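Local coordinates for ThiJ/pfpI family protein (Bacillus anthracis, PDB 3EFE) that is of unproven function but belongs to the DJ-1/PfpI family, whose members include chaperones, peptidases and related hydrolases of the class I glutaminase-like fold, at residues Gln100-Gly105 against Asp158-Thr163. Residues are numbered along the deposited sequence; the frame is centred on the assembly and turned at random.
Sequences QALKIG and DANLVT
A Schellman motif ends helix 92-104, and the hairpin that joins strand 155-158 to strand 161-164 reaches this helix end through Asn160, in the class I glutaminase-like fold of the DJ-1/PfpI family. Gly105, with positive phi, is the C-prime residue: the amide of Thr106 turns back to Ala101 O, and Gly105 N makes a weak bond to Leu102 O. That same carbonyl receives the side chain of Asn160, whose ND2 lies 3.1 Å from Leu102 O. The amide nitrogen approaches in the carbonyl plane, on a lone pair, with a C=O...N angle of 124°. The bond is noticeably bent, its N-H...O angle being 141°, and the oxygen sits out of the plane of the Asn160 amide. ND2 has its stronger partner in Thr106 O, so one amide group holds two carbonyls at the point where the chain leaves the helix and enters strand 107-111.

Asn160 is the third residue of a type II' turn from Asp158 to Leu161, closed by Leu161 N to Asp158 O at 3.1 Å. Its CG lies between the backbone N and the carbonyl carbon (chi1 65°), which carries the amide across to the helix end, and Asn160 ND2 comes to 3.6 Å from Gly105 C. Beside the polar bond, Leu102 places CD2 3.8 Å from Asn160 ND2 and, more loosely, 4.4 Å from Leu161 CB; both leucines also pack on Val108 of strand 107-111. The helix end is thus tied to the hairpin by a polar link beside an apolar patch, and Asn160 supplies a donor to Leu102 O, a last-turn carbonyl that the Schellman motif itself engages only weakly.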
ATOM      1  N   GLN D 100       0.659  13.239 -24.704  1.00 55.49           N
ATOM      2  CA  GLN D 100      -0.433  14.192 -25.014  1.00 56.73           C
ATOM      3  C   GLN D 100      -1.056  14.689 -23.719  1.00 56.33           C
ATOM      4  O   GLN D 100      -1.266  15.889 -23.557  1.00 57.15           O
ATOM      5  CB  GLN D 100      -1.583  13.543 -25.825  1.00 57.04           C
ATOM      6  CG  GLN D 100      -1.179  12.660 -27.037  1.00 59.69           C
ATOM      7  CD  GLN D 100      -2.302  11.664 -27.451  1.00 60.78           C
ATOM      8  OE1 GLN D 100      -2.031  10.596 -28.068  1.00 65.42           O
ATOM      9  NE2 GLN D 100      -3.567  11.995 -27.078  1.00 62.67           N
ATOM     10  N   ALA D 101      -1.391  13.747 -22.821  1.00 55.43           N
ATOM     11  CA  ALA D 101      -1.900  14.108 -21.498  1.00 54.32           C
ATOM     12  C   ALA D 101      -1.057  15.210 -20.924  1.00 52.97           C
ATOM     13  O   ALA D 101      -1.583  16.164 -20.448  1.00 53.09           O
ATOM     14  CB  ALA D 101      -1.914  12.913 -20.549  1.00 53.53           C
ATOM     15  N   LEU D 102       0.260  15.080 -20.964  1.00 52.19           N
ATOM     16  CA  LEU D 102       1.116  16.047 -20.278  1.00 52.55           C
ATOM     17  C   LEU D 102       0.899  17.418 -20.859  1.00 52.04           C
ATOM     18  O   LEU D 102       0.882  18.345 -20.099  1.00 51.73           O
ATOM     19  CB  LEU D 102       2.627  15.668 -20.317  1.00 52.53           C
ATOM     20  CG  LEU D 102       3.099  14.661 -19.262  1.00 51.25           C
ATOM     21  CD1 LEU D 102       4.338  13.855 -19.749  1.00 49.72           C
ATOM     22  CD2 LEU D 102       3.358  15.385 -17.976  1.00 49.38           C
ATOM     23  N   LYS D 103       0.720  17.492 -22.196  1.00 52.59           N
ATOM     24  CA  LYS D 103       0.396  18.728 -22.987  1.00 52.92           C
ATOM     25  C   LYS D 103      -0.896  19.467 -22.612  1.00 51.86           C
ATOM     26  O   LYS D 103      -0.845  20.675 -22.373  1.00 50.93           O
ATOM     27  CB  LYS D 103       0.303  18.457 -24.505  1.00 53.66           C
ATOM     28  CG  LYS D 103       1.603  18.074 -25.161  1.00 56.42           C
ATOM     29  CD  LYS D 103       1.450  17.714 -26.678  1.00 56.60           C
ATOM     30  CE  LYS D 103       2.463  16.534 -27.126  1.00 58.54           C
ATOM     31  NZ  LYS D 103       3.925  16.907 -27.196  1.00 59.41           N
ATOM     32  N   ILE D 104      -2.041  18.761 -22.625  1.00 50.51           N
ATOM     33  CA  ILE D 104      -3.296  19.359 -22.184  1.00 48.84           C
ATOM     34  C   ILE D 104      -3.304  19.759 -20.709  1.00 48.27           C
ATOM     35  O   ILE D 104      -4.146  20.550 -20.258  1.00 48.87           O
ATOM     36  CB  ILE D 104      -4.565  18.493 -22.510  1.00 49.82           C
ATOM     37  CG1 ILE D 104      -5.834  19.426 -22.481  1.00 49.09           C
ATOM     38  CG2 ILE D 104      -4.691  17.173 -21.584  1.00 45.84           C
ATOM     39  CD1 ILE D 104      -6.968  19.037 -23.432  1.00 49.77           C
ATOM     40  N   GLY D 105      -2.383  19.218 -19.933  1.00 47.18           N
ATOM     41  CA  GLY D 105      -2.172  19.644 -18.531  1.00 45.94           C
ATOM     42  C   GLY D 105      -2.676  18.647 -17.504  1.00 44.20           C
ATOM     43  O   GLY D 105      -2.912  18.989 -16.359  1.00 41.39           O
ATOM     44  N   ASP D 158       7.112  19.075 -10.318  1.00 45.42           N
ATOM     45  CA  ASP D 158       7.381  20.061 -11.364  1.00 44.89           C
ATOM     46  C   ASP D 158       6.166  20.283 -12.266  1.00 44.50           C
ATOM     47  O   ASP D 158       5.870  19.463 -13.140  1.00 44.30           O
ATOM     48  CB  ASP D 158       8.553  19.636 -12.269  1.00 45.52           C
ATOM     49  CG  ASP D 158       9.022  20.774 -13.196  1.00 48.05           C
ATOM     50  OD1 ASP D 158       8.836  21.997 -12.810  1.00 54.43           O
ATOM     51  OD2 ASP D 158       9.574  20.467 -14.295  1.00 50.72           O
ATOM     52  N   ALA D 159       5.527  21.451 -12.114  1.00 43.91           N
ATOM     53  CA  ALA D 159       4.334  21.769 -12.882  1.00 42.95           C
ATOM     54  C   ALA D 159       3.455  20.528 -12.649  1.00 42.39           C
ATOM     55  O   ALA D 159       3.253  20.174 -11.496  1.00 41.92           O
ATOM     56  CB  ALA D 159       4.650  22.038 -14.404  1.00 41.94           C
ATOM     57  N   ASN D 160       3.015  19.849 -13.717  1.00 41.57           N
ATOM     58  CA  ASN D 160       1.962  18.830 -13.641  1.00 41.08           C
ATOM     59  C   ASN D 160       2.523  17.398 -13.697  1.00 40.53           C
ATOM     60  O   ASN D 160       1.846  16.477 -14.170  1.00 39.78           O
ATOM     61  CB  ASN D 160       0.954  19.040 -14.788  1.00 40.85           C
ATOM     62  CG  ASN D 160       1.579  18.811 -16.182  1.00 42.21           C
ATOM     63  OD1 ASN D 160       2.684  19.308 -16.472  1.00 38.25           O
ATOM     64  ND2 ASN D 160       0.878  18.055 -17.036  1.00 40.61           N
ATOM     65  N   LEU D 161       3.779  17.239 -13.253  1.00 39.78           N
ATOM     66  CA  LEU D 161       4.420  15.933 -13.150  1.00 39.31           C
ATOM     67  C   LEU D 161       4.955  15.730 -11.728  1.00 39.40           C
ATOM     68  O   LEU D 161       5.640  16.591 -11.171  1.00 39.21           O
ATOM     69  CB  LEU D 161       5.570  15.814 -14.139  1.00 40.12           C
ATOM     70  CG  LEU D 161       6.415  14.535 -14.026  1.00 38.95           C
ATOM     71  CD1 LEU D 161       5.752  13.351 -14.776  1.00 35.24           C
ATOM     72  CD2 LEU D 161       7.821  14.807 -14.528  1.00 37.47           C
ATOM     73  N   VAL D 162       4.626  14.583 -11.143  1.00 38.82           N
ATOM     74  CA  VAL D 162       5.244  14.151  -9.890  1.00 37.63           C
ATOM     75  C   VAL D 162       5.931  12.797 -10.171  1.00 36.23           C
ATOM     76  O   VAL D 162       5.337  11.895 -10.742  1.00 35.88           O
ATOM     77  CB  VAL D 162       4.192  14.069  -8.707  1.00 37.64           C
ATOM     78  CG1 VAL D 162       4.856  13.644  -7.450  1.00 35.69           C
ATOM     79  CG2 VAL D 162       3.505  15.427  -8.510  1.00 38.91           C
ATOM     80  N   THR D 163       7.205  12.702  -9.815  1.00 35.92           N
ATOM     81  CA  THR D 163       7.977  11.433  -9.861  1.00 35.12           C
ATOM     82  C   THR D 163       8.498  11.095  -8.442  1.00 34.72           C
ATOM     83  O   THR D 163       8.702  11.971  -7.587  1.00 34.53           O
ATOM     84  CB  THR D 163       9.138  11.516 -10.805  1.00 33.99           C
ATOM     85  OG1 THR D 163       9.829  12.731 -10.534  1.00 33.76           O
ATOM     86  CG2 THR D 163       8.673  11.440 -12.254  1.00 33.21           C
TER